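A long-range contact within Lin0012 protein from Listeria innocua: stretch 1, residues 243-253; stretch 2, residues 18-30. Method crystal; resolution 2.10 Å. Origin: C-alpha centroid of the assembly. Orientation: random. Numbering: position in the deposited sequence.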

# COMPACT_ATOMS: atom_id res chain seq x y z
N ASN A 243 -28.04 31.91 -10.69
CA ASN A 243 -27.03 32.89 -11.09
C ASN A 243 -26.16 32.34 -12.21
O ASN A 243 -25.85 33.05 -13.17
CB ASN A 243 -26.16 33.27 -9.89
CG ASN A 243 -26.86 34.25 -8.96
OD1 ASN A 243 -26.44 34.43 -7.81
ND2 ASN A 243 -27.92 34.88 -9.45
N TYR A 244 -25.76 31.08 -12.09
CA TYR A 244 -24.92 30.46 -13.10
C TYR A 244 -25.65 30.44 -14.44
O TYR A 244 -25.06 30.72 -15.48
CB TYR A 244 -24.55 29.03 -12.71
CG TYR A 244 -23.60 28.36 -13.69
CD1 TYR A 244 -22.28 28.79 -13.81
CD2 TYR A 244 -24.03 27.31 -14.50
CE1 TYR A 244 -21.41 28.20 -14.73
CE2 TYR A 244 -23.17 26.71 -15.42
CZ TYR A 244 -21.86 27.15 -15.52
OH TYR A 244 -21.00 26.55 -16.42
N GLN A 245 -26.94 30.12 -14.40
CA GLN A 245 -27.73 30.08 -15.62
C GLN A 245 -27.87 31.47 -16.22
O GLN A 245 -27.96 31.62 -17.44
CB GLN A 245 -29.12 29.47 -15.35
CG GLN A 245 -29.94 29.24 -16.61
CD GLN A 245 -29.21 28.40 -17.64
OE1 GLN A 245 -28.91 27.22 -17.42
NE2 GLN A 245 -28.91 29.01 -18.79
N HIS A 246 -27.90 32.49 -15.37
CA HIS A 246 -28.01 33.87 -15.84
C HIS A 246 -26.74 34.18 -16.61
O HIS A 246 -26.77 34.83 -17.66
CB HIS A 246 -28.13 34.84 -14.66
CG HIS A 246 -28.07 36.28 -15.06
ND1 HIS A 246 -29.01 36.87 -15.87
CD2 HIS A 246 -27.17 37.25 -14.76
CE1 HIS A 246 -28.71 38.14 -16.05
NE2 HIS A 246 -27.59 38.40 -15.39
N PHE A 247 -25.62 33.72 -16.07
CA PHE A 247 -24.32 33.91 -16.70
C PHE A 247 -24.35 33.29 -18.10
O PHE A 247 -24.05 33.96 -19.09
CB PHE A 247 -23.22 33.25 -15.87
CG PHE A 247 -21.92 33.08 -16.61
CD1 PHE A 247 -21.23 34.18 -17.09
CD2 PHE A 247 -21.40 31.81 -16.83
CE1 PHE A 247 -20.03 34.02 -17.80
CE2 PHE A 247 -20.20 31.64 -17.54
CZ PHE A 247 -19.52 32.75 -18.02
N LEU A 248 -24.72 32.02 -18.17
CA LEU A 248 -24.78 31.31 -19.45
C LEU A 248 -25.69 32.02 -20.46
O LEU A 248 -25.27 32.33 -21.57
CB LEU A 248 -25.29 29.88 -19.24
CG LEU A 248 -24.40 28.90 -18.47
CD1 LEU A 248 -25.10 27.54 -18.41
CD2 LEU A 248 -23.04 28.76 -19.16
N THR A 249 -26.93 32.25 -20.06
CA THR A 249 -27.91 32.91 -20.93
C THR A 249 -27.34 34.22 -21.45
O THR A 249 -27.39 34.51 -22.65
CB THR A 249 -29.20 33.22 -20.16
OG1 THR A 249 -29.75 32.00 -19.66
CG2 THR A 249 -30.22 33.92 -21.07
N ARG A 250 -26.79 35.00 -20.53
CA ARG A 250 -26.20 36.28 -20.87
C ARG A 250 -25.03 36.05 -21.84
O ARG A 250 -24.86 36.78 -22.82
CB ARG A 250 -25.70 36.96 -19.59
CG ARG A 250 -25.32 38.40 -19.76
CD ARG A 250 -26.53 39.32 -19.73
NE ARG A 250 -26.21 40.59 -20.36
CZ ARG A 250 -26.07 40.75 -21.67
NH1 ARG A 250 -26.22 39.71 -22.48
NH2 ARG A 250 -25.75 41.93 -22.17
N ASN A 251 -24.22 35.04 -21.55
CA ASN A 251 -23.08 34.71 -22.40
C ASN A 251 -23.51 34.38 -23.82
O ASN A 251 -22.90 34.83 -24.78
CB ASN A 251 -22.30 33.53 -21.81
CG ASN A 251 -21.29 32.95 -22.79
OD1 ASN A 251 -21.63 32.11 -23.63
ND2 ASN A 251 -20.05 33.41 -22.69
N ASN A 252 -24.58 33.60 -23.95
CA ASN A 252 -25.07 33.20 -25.26
C ASN A 252 -25.55 34.38 -26.11
O ASN A 252 -25.42 34.36 -27.33
CB ASN A 252 -26.17 32.16 -25.12
CG ASN A 252 -25.67 30.89 -24.46
OD1 ASN A 252 -24.65 30.33 -24.87
ND2 ASN A 252 -26.38 30.43 -23.45
N GLU A 253 -26.12 35.39 -25.45
CA GLU A 253 -26.59 36.58 -26.15
C GLU A 253 -25.37 37.29 -26.73
O GLU A 253 -25.33 37.65 -27.90
CB GLU A 253 -27.33 37.53 -25.19
CG GLU A 253 -28.48 36.89 -24.41
CD GLU A 253 -29.25 37.90 -23.55
OE1 GLU A 253 -28.63 38.59 -22.70
OE2 GLU A 253 -30.49 38.01 -23.72
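Stretch 2 18-30: AGEYAVVESGHTA

Stretch 2 (A18-A30) packs as an irregular, compact loop against one side of the helical segment N243-E253, part of a longer helix, more than 200 residues away in the chain; together they bury 421 Å². G19 follows A18 with phi/psi of 91/6°, where a side chain would be jammed against the preceding carbonyl and would clash with T29 O. Y21 also has positive phi (80/-55°). A short 3-10 segment, A22-V24, follows, then a type II beta turn from E25 to H28, closed by H28 N to E25 O (3.1 Å) with G27 at positive phi, and the chain enters a strand at T29. Backbone bonds from V23 N to G19 O (3.0 Å) and from E25 N to A22 O (2.8 Å) tighten the loop before the turn. Its path over the helix is not a simple run in one direction: G19 lies nearest N251 (CA to CA 6.4 Å), A22 nearest L248 (CA to CA 5.7 Å), and after the turn H28 comes back to N252 (CA to CA 7.3 Å). The helix presents Y244, F247, L248, N251 and N252, spaced to recur on one side at three- and four-residue intervals.

Apolar packing centres on A22, whose CB points toward the helix and lies 3.5 Å from L248 CD2 and 3.9 Å from F247 CE2. A22 CB also makes a van der Waals contact with the amide carbon N251 CG at 3.4 Å. F247 CE2 also meets Y21 CB at 3.9 Å, while the edge of its ring faces E20 O, 3.6 Å from F247 CZ. L248 CD2 reaches on to E25 CG (3.7 Å).

Y244 OH donates a hydrogen bond to E25 OE2 at 2.7 Å, with the carboxylate oxygen near the plane of the tyrosine ring. N251, with chi1 in t, brings ND2 within 3.3 Å of G19 CA, over the residue that lacks a side chain. N252 OD1 lies 3.0 Å from H28 CD2. H28 ND1 donates to S26 O at 3.0 Å, so the turn itself helps to orient the ring beside the helix.

Two waters extend the contact. Water 1 donates to E20 O (3.0 Å from the water oxygen) and accepts a weak bond from N251 ND2 (2.8 Å from the same oxygen). Water 2 accepts from Q245 NE2 (3.2 Å from its oxygen) and is hydrogen-bonded to H28 NE2 (3.0 Å), linking a helix residue without direct contact to the loop.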

# COMPACT_ATOMS: atom_id res chain seq x y z
N ALA A 18 -13.50 35.22 -26.19
CA ALA A 18 -14.81 35.42 -25.60
C ALA A 18 -15.52 34.08 -25.38
O ALA A 18 -15.24 33.11 -26.08
CB ALA A 18 -15.66 36.31 -26.51
N GLY A 19 -16.42 34.04 -24.41
CA GLY A 19 -17.17 32.82 -24.16
C GLY A 19 -16.58 31.85 -23.15
O GLY A 19 -17.12 30.75 -22.98
N GLU A 20 -15.50 32.24 -22.49
CA GLU A 20 -14.86 31.36 -21.50
C GLU A 20 -15.80 30.99 -20.36
O GLU A 20 -16.67 31.78 -19.97
CB GLU A 20 -13.61 32.02 -20.91
CG GLU A 20 -12.57 32.42 -21.93
CD GLU A 20 -12.53 33.93 -22.14
OE1 GLU A 20 -13.60 34.51 -22.43
OE2 GLU A 20 -11.44 34.52 -22.03
N TYR A 21 -15.59 29.79 -19.83
CA TYR A 21 -16.37 29.21 -18.74
C TYR A 21 -17.67 28.64 -19.25
O TYR A 21 -17.96 27.46 -19.04
CB TYR A 21 -16.61 30.24 -17.63
CG TYR A 21 -15.40 30.41 -16.73
CD1 TYR A 21 -15.08 29.45 -15.77
CD2 TYR A 21 -14.54 31.50 -16.88
CE1 TYR A 21 -13.95 29.56 -14.98
CE2 TYR A 21 -13.39 31.63 -16.09
CZ TYR A 21 -13.10 30.65 -15.14
OH TYR A 21 -11.97 30.76 -14.36
N ALA A 22 -18.46 29.46 -19.94
CA ALA A 22 -19.73 28.99 -20.48
C ALA A 22 -19.45 27.92 -21.54
O ALA A 22 -20.22 26.96 -21.70
CB ALA A 22 -20.49 30.16 -21.11
N VAL A 23 -18.34 28.08 -22.24
CA VAL A 23 -17.97 27.16 -23.30
C VAL A 23 -17.84 25.70 -22.85
O VAL A 23 -17.92 24.80 -23.67
CB VAL A 23 -16.66 27.62 -24.00
CG1 VAL A 23 -15.46 27.43 -23.08
CG2 VAL A 23 -16.49 26.88 -25.31
N VAL A 24 -17.66 25.47 -21.55
CA VAL A 24 -17.55 24.09 -21.08
C VAL A 24 -18.89 23.39 -21.25
O VAL A 24 -18.95 22.17 -21.36
CB VAL A 24 -17.12 24.01 -19.58
CG1 VAL A 24 -15.85 24.82 -19.36
CG2 VAL A 24 -18.23 24.51 -18.68
N GLU A 25 -19.97 24.17 -21.29
CA GLU A 25 -21.31 23.61 -21.47
C GLU A 25 -21.48 23.16 -22.92
O GLU A 25 -21.09 23.87 -23.85
CB GLU A 25 -22.38 24.65 -21.12
CG GLU A 25 -22.34 25.16 -19.68
CD GLU A 25 -22.43 24.05 -18.65
OE1 GLU A 25 -23.00 22.98 -18.96
OE2 GLU A 25 -21.95 24.25 -17.52
N SER A 26 -22.08 21.99 -23.10
CA SER A 26 -22.31 21.44 -24.43
C SER A 26 -23.06 22.42 -25.32
O SER A 26 -23.92 23.17 -24.85
CB SER A 26 -23.11 20.13 -24.33
OG SER A 26 -22.42 19.18 -23.53
N GLY A 27 -22.73 22.43 -26.60
CA GLY A 27 -23.41 23.32 -27.52
C GLY A 27 -23.14 24.80 -27.36
O GLY A 27 -23.67 25.61 -28.12
N HIS A 28 -22.34 25.18 -26.37
CA HIS A 28 -22.04 26.59 -26.19
C HIS A 28 -20.85 26.99 -27.05
O HIS A 28 -20.01 26.15 -27.40
CB HIS A 28 -21.79 26.91 -24.71
CG HIS A 28 -23.05 27.00 -23.91
ND1 HIS A 28 -23.90 25.93 -23.73
CD2 HIS A 28 -23.60 28.04 -23.23
CE1 HIS A 28 -24.92 26.30 -22.98
NE2 HIS A 28 -24.76 27.58 -22.67
N THR A 29 -20.77 28.27 -27.39
CA THR A 29 -19.72 28.73 -28.28
C THR A 29 -18.73 29.75 -27.73
O THR A 29 -19.09 30.63 -26.93
CB THR A 29 -20.34 29.31 -29.58
OG1 THR A 29 -21.25 28.36 -30.14
CG2 THR A 29 -19.27 29.62 -30.60
N ALA A 30 -17.49 29.64 -28.17
CA ALA A 30 -16.44 30.57 -27.77
C ALA A 30 -15.65 30.97 -29.00
O ALA A 30 -15.64 30.25 -30.01
CB ALA A 30 -15.50 29.93 -26.74
O HOH W 1 -17.89 34.20 -21.16
O HOH W 2 -27.36 27.74 -21.26